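Local coordinates for protein Rik1-associated factor 1 (Schizosaccharomyces pombe, PDB 4O9D) that serves as a component of the Clr4 methyltransferase complex, which methylates histone H3 to establish heterochromatin, and contributes a WD-repeat beta-propeller domain to it, at residues G31-E43 and T383-C397. Numbering follows the deposited sequence.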
# COMPACT_ATOMS: atom_id res chain seq x y z
N GLY A 31 -12.35 -8.20 10.87
CA GLY A 31 -11.18 -8.52 10.06
C GLY A 31 -9.88 -7.90 10.56
O GLY A 31 -9.79 -7.39 11.68
N ASP A 32 -8.86 -7.97 9.72
CA ASP A 32 -7.58 -7.37 10.00
C ASP A 32 -7.46 -6.09 9.22
O ASP A 32 -7.75 -6.07 8.03
CB ASP A 32 -6.46 -8.33 9.57
CG ASP A 32 -6.35 -9.54 10.47
OD1 ASP A 32 -6.78 -9.45 11.64
OD2 ASP A 32 -5.83 -10.58 10.01
N THR A 33 -7.01 -5.01 9.86
CA THR A 33 -6.79 -3.78 9.13
C THR A 33 -5.54 -3.92 8.26
O THR A 33 -4.43 -4.15 8.77
CB THR A 33 -6.69 -2.58 10.06
OG1 THR A 33 -7.89 -2.51 10.84
CG2 THR A 33 -6.54 -1.27 9.25
N VAL A 34 -5.75 -3.78 6.95
CA VAL A 34 -4.69 -3.92 5.96
C VAL A 34 -4.48 -2.71 5.02
O VAL A 34 -3.63 -2.78 4.15
CB VAL A 34 -4.92 -5.17 5.10
CG1 VAL A 34 -4.95 -6.40 6.01
CG2 VAL A 34 -6.21 -5.03 4.25
N CYS A 35 -5.23 -1.62 5.19
CA CYS A 35 -4.83 -0.33 4.61
C CYS A 35 -5.27 0.84 5.48
O CYS A 35 -6.25 0.76 6.22
CB CYS A 35 -5.35 -0.11 3.19
SG CYS A 35 -6.67 -1.16 2.66
N VAL A 36 -4.53 1.93 5.36
CA VAL A 36 -4.76 3.15 6.11
C VAL A 36 -4.42 4.29 5.17
O VAL A 36 -3.45 4.20 4.41
CB VAL A 36 -3.82 3.27 7.34
CG1 VAL A 36 -4.14 4.55 8.10
CG2 VAL A 36 -3.92 2.02 8.26
N ALA A 37 -5.18 5.37 5.23
CA ALA A 37 -4.85 6.52 4.41
C ALA A 37 -5.03 7.78 5.21
O ALA A 37 -5.84 7.81 6.15
CB ALA A 37 -5.74 6.56 3.16
N TYR A 38 -4.29 8.81 4.84
CA TYR A 38 -4.46 10.13 5.41
C TYR A 38 -4.79 11.08 4.27
O TYR A 38 -4.30 10.91 3.16
CB TYR A 38 -3.18 10.59 6.11
CG TYR A 38 -2.62 9.60 7.09
CD1 TYR A 38 -3.06 9.56 8.42
CD2 TYR A 38 -1.62 8.71 6.71
CE1 TYR A 38 -2.53 8.64 9.33
CE2 TYR A 38 -1.08 7.80 7.60
CZ TYR A 38 -1.54 7.77 8.92
OH TYR A 38 -0.98 6.86 9.80
N ASN A 39 -5.61 12.08 4.52
CA ASN A 39 -5.93 13.02 3.47
C ASN A 39 -4.82 14.05 3.38
O ASN A 39 -4.00 14.16 4.30
CB ASN A 39 -7.35 13.59 3.63
CG ASN A 39 -7.46 14.63 4.71
OD1 ASN A 39 -6.58 14.82 5.56
ND2 ASN A 39 -8.58 15.35 4.68
N PRO A 40 -4.74 14.76 2.25
CA PRO A 40 -3.55 15.63 2.08
C PRO A 40 -3.33 16.54 3.29
O PRO A 40 -2.20 16.63 3.78
CB PRO A 40 -3.89 16.45 0.83
CG PRO A 40 -4.89 15.59 0.06
CD PRO A 40 -5.68 14.84 1.11
N LEU A 41 -4.40 17.16 3.78
CA LEU A 41 -4.34 18.09 4.90
C LEU A 41 -3.97 17.40 6.20
O LEU A 41 -3.69 18.07 7.21
CB LEU A 41 -5.70 18.78 5.08
CG LEU A 41 -6.19 19.63 3.91
CD1 LEU A 41 -7.65 20.04 4.06
CD2 LEU A 41 -5.31 20.85 3.73
N CYS A 42 -3.96 16.07 6.20
CA CYS A 42 -3.75 15.29 7.43
C CYS A 42 -4.76 15.70 8.51
O CYS A 42 -4.42 15.85 9.68
CB CYS A 42 -2.31 15.43 7.93
SG CYS A 42 -1.81 14.16 9.15
N GLU A 43 -6.02 15.86 8.10
CA GLU A 43 -7.13 16.19 8.99
C GLU A 43 -8.03 14.99 9.22
O GLU A 43 -8.79 14.94 10.20
CB GLU A 43 -7.95 17.34 8.39
CG GLU A 43 -7.30 18.69 8.59
CD GLU A 43 -7.99 19.82 7.85
OE1 GLU A 43 -7.50 20.97 7.95
OE2 GLU A 43 -9.01 19.58 7.15
N THR A 383 -0.00 -6.36 10.75
CA THR A 383 -0.60 -6.50 9.41
C THR A 383 -0.40 -5.28 8.51
O THR A 383 -0.48 -5.39 7.28
CB THR A 383 -2.11 -6.84 9.46
OG1 THR A 383 -2.82 -5.85 10.20
CG2 THR A 383 -2.34 -8.21 10.09
N TYR A 384 -0.13 -4.11 9.11
CA TYR A 384 0.09 -2.87 8.34
C TYR A 384 0.72 -1.82 9.23
O TYR A 384 0.50 -1.83 10.43
CB TYR A 384 -1.24 -2.29 7.82
CG TYR A 384 -1.02 -1.06 6.96
CD1 TYR A 384 -0.77 -1.19 5.60
CD2 TYR A 384 -1.02 0.21 7.51
CE1 TYR A 384 -0.55 -0.10 4.80
CE2 TYR A 384 -0.78 1.34 6.69
CZ TYR A 384 -0.56 1.15 5.33
OH TYR A 384 -0.32 2.19 4.46
N GLY A 385 1.48 -0.90 8.65
CA GLY A 385 1.97 0.25 9.38
C GLY A 385 2.33 1.37 8.41
O GLY A 385 2.91 1.12 7.36
N GLY A 386 2.00 2.61 8.76
CA GLY A 386 2.21 3.71 7.85
C GLY A 386 2.23 5.09 8.49
O GLY A 386 1.33 5.44 9.26
N PHE A 387 3.26 5.87 8.15
CA PHE A 387 3.35 7.27 8.56
C PHE A 387 2.48 8.15 7.70
O PHE A 387 2.29 7.88 6.51
CB PHE A 387 4.78 7.79 8.34
CG PHE A 387 5.78 7.27 9.33
CD1 PHE A 387 5.86 7.82 10.59
CD2 PHE A 387 6.66 6.26 8.99
CE1 PHE A 387 6.79 7.37 11.50
CE2 PHE A 387 7.61 5.81 9.89
CZ PHE A 387 7.66 6.36 11.14
N SER A 388 1.98 9.24 8.27
CA SER A 388 1.42 10.29 7.44
C SER A 388 2.60 11.00 6.79
O SER A 388 3.72 11.00 7.33
CB SER A 388 0.57 11.26 8.28
OG SER A 388 1.34 11.85 9.31
N GLU A 389 2.35 11.60 5.64
CA GLU A 389 3.39 12.30 4.90
C GLU A 389 4.07 13.41 5.71
O GLU A 389 5.26 13.68 5.53
CB GLU A 389 2.84 12.88 3.58
CG GLU A 389 2.71 11.87 2.48
CD GLU A 389 2.31 12.51 1.16
OE1 GLU A 389 2.85 12.10 0.11
OE2 GLU A 389 1.46 13.44 1.17
N ASP A 390 3.32 14.07 6.60
CA ASP A 390 3.90 15.14 7.42
C ASP A 390 4.58 14.59 8.70
O ASP A 390 5.01 15.36 9.56
CB ASP A 390 2.86 16.22 7.75
CG ASP A 390 1.89 15.81 8.85
OD1 ASP A 390 1.98 14.66 9.32
OD2 ASP A 390 1.02 16.63 9.25
N ALA A 391 4.67 13.27 8.81
CA ALA A 391 5.45 12.64 9.88
C ALA A 391 4.80 12.77 11.27
O ALA A 391 5.39 12.36 12.28
CB ALA A 391 6.87 13.23 9.91
N SER A 392 3.59 13.33 11.31
CA SER A 392 2.93 13.63 12.59
C SER A 392 2.10 12.47 13.10
O SER A 392 1.64 12.48 14.25
CB SER A 392 2.04 14.89 12.47
OG SER A 392 0.81 14.62 11.79
N LYS A 393 1.89 11.47 12.26
CA LYS A 393 1.09 10.31 12.65
C LYS A 393 1.80 9.03 12.25
O LYS A 393 2.45 8.97 11.20
CB LYS A 393 -0.27 10.36 11.97
CG LYS A 393 -1.09 11.61 12.29
CD LYS A 393 -1.46 11.65 13.78
CE LYS A 393 -2.15 12.96 14.18
NZ LYS A 393 -1.27 14.16 13.99
N LEU A 394 1.69 8.01 13.10
CA LEU A 394 2.05 6.65 12.73
C LEU A 394 0.91 5.70 13.17
O LEU A 394 0.41 5.79 14.29
CB LEU A 394 3.40 6.25 13.35
CG LEU A 394 3.80 4.78 13.17
CD1 LEU A 394 4.04 4.44 11.67
CD2 LEU A 394 5.06 4.44 14.01
N THR A 395 0.48 4.82 12.27
CA THR A 395 -0.62 3.93 12.56
C THR A 395 -0.09 2.52 12.36
O THR A 395 0.51 2.24 11.32
CB THR A 395 -1.85 4.21 11.61
OG1 THR A 395 -2.32 5.55 11.78
CG2 THR A 395 -2.98 3.28 11.95
N VAL A 396 -0.30 1.65 13.35
CA VAL A 396 0.19 0.29 13.28
C VAL A 396 -0.94 -0.67 13.63
O VAL A 396 -1.68 -0.43 14.57
CB VAL A 396 1.38 0.11 14.27
CG1 VAL A 396 1.91 -1.31 14.23
CG2 VAL A 396 2.47 1.11 13.92
N CYS A 397 -1.10 -1.74 12.85
CA CYS A 397 -2.21 -2.69 13.02
C CYS A 397 -1.70 -4.11 13.18
O CYS A 397 -0.63 -4.45 12.66
CB CYS A 397 -3.13 -2.65 11.81
SG CYS A 397 -3.48 -1.03 11.12
O HOH W 1 -2.75 1.69 2.66
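One face of the Tyr38 ring lies against Ser388, whose CB sits 3.7 Å from the ring centroid, over the middle of the face, in a CH-pi contact. At the ring's edge the phenol OH gives a 2.8 Å hydrogen bond to Gly386 O and accepts another, of 2.7 Å, from Thr395 OG1. Gly386 O thus takes two donors, Tyr38 OH and Thr395 N, on opposite faces of its carbonyl plane. A phenylalanine in place of Tyr38 would probably leave Thr395 OG1 without its acceptor and Gly386 O with one donor fewer. Tyr384 CG stands anti to the backbone N (chi1 -177°), which lays the ring against strand 33-38, with Cys35 CA and Val36 N over the rim of one face, while Val36 CG2 reaches Tyr384 CD2 at 3.5 Å. A water links Val36 N to Tyr384 OH. At one end Thr383 OG1 donates to Thr33 O (2.7 Å); at the other, Cys42 SG rests among Ser388, Asp390 and Ser392, and both serine hydroxyls donate to Asp390 OD1. Strand 33-38, the edge of one propeller blade, packs through side chains on hairpin 383-397 of the neighbouring blade, which strand 21-26 completes, with strands 44-49 and 403-407 flanking the interface.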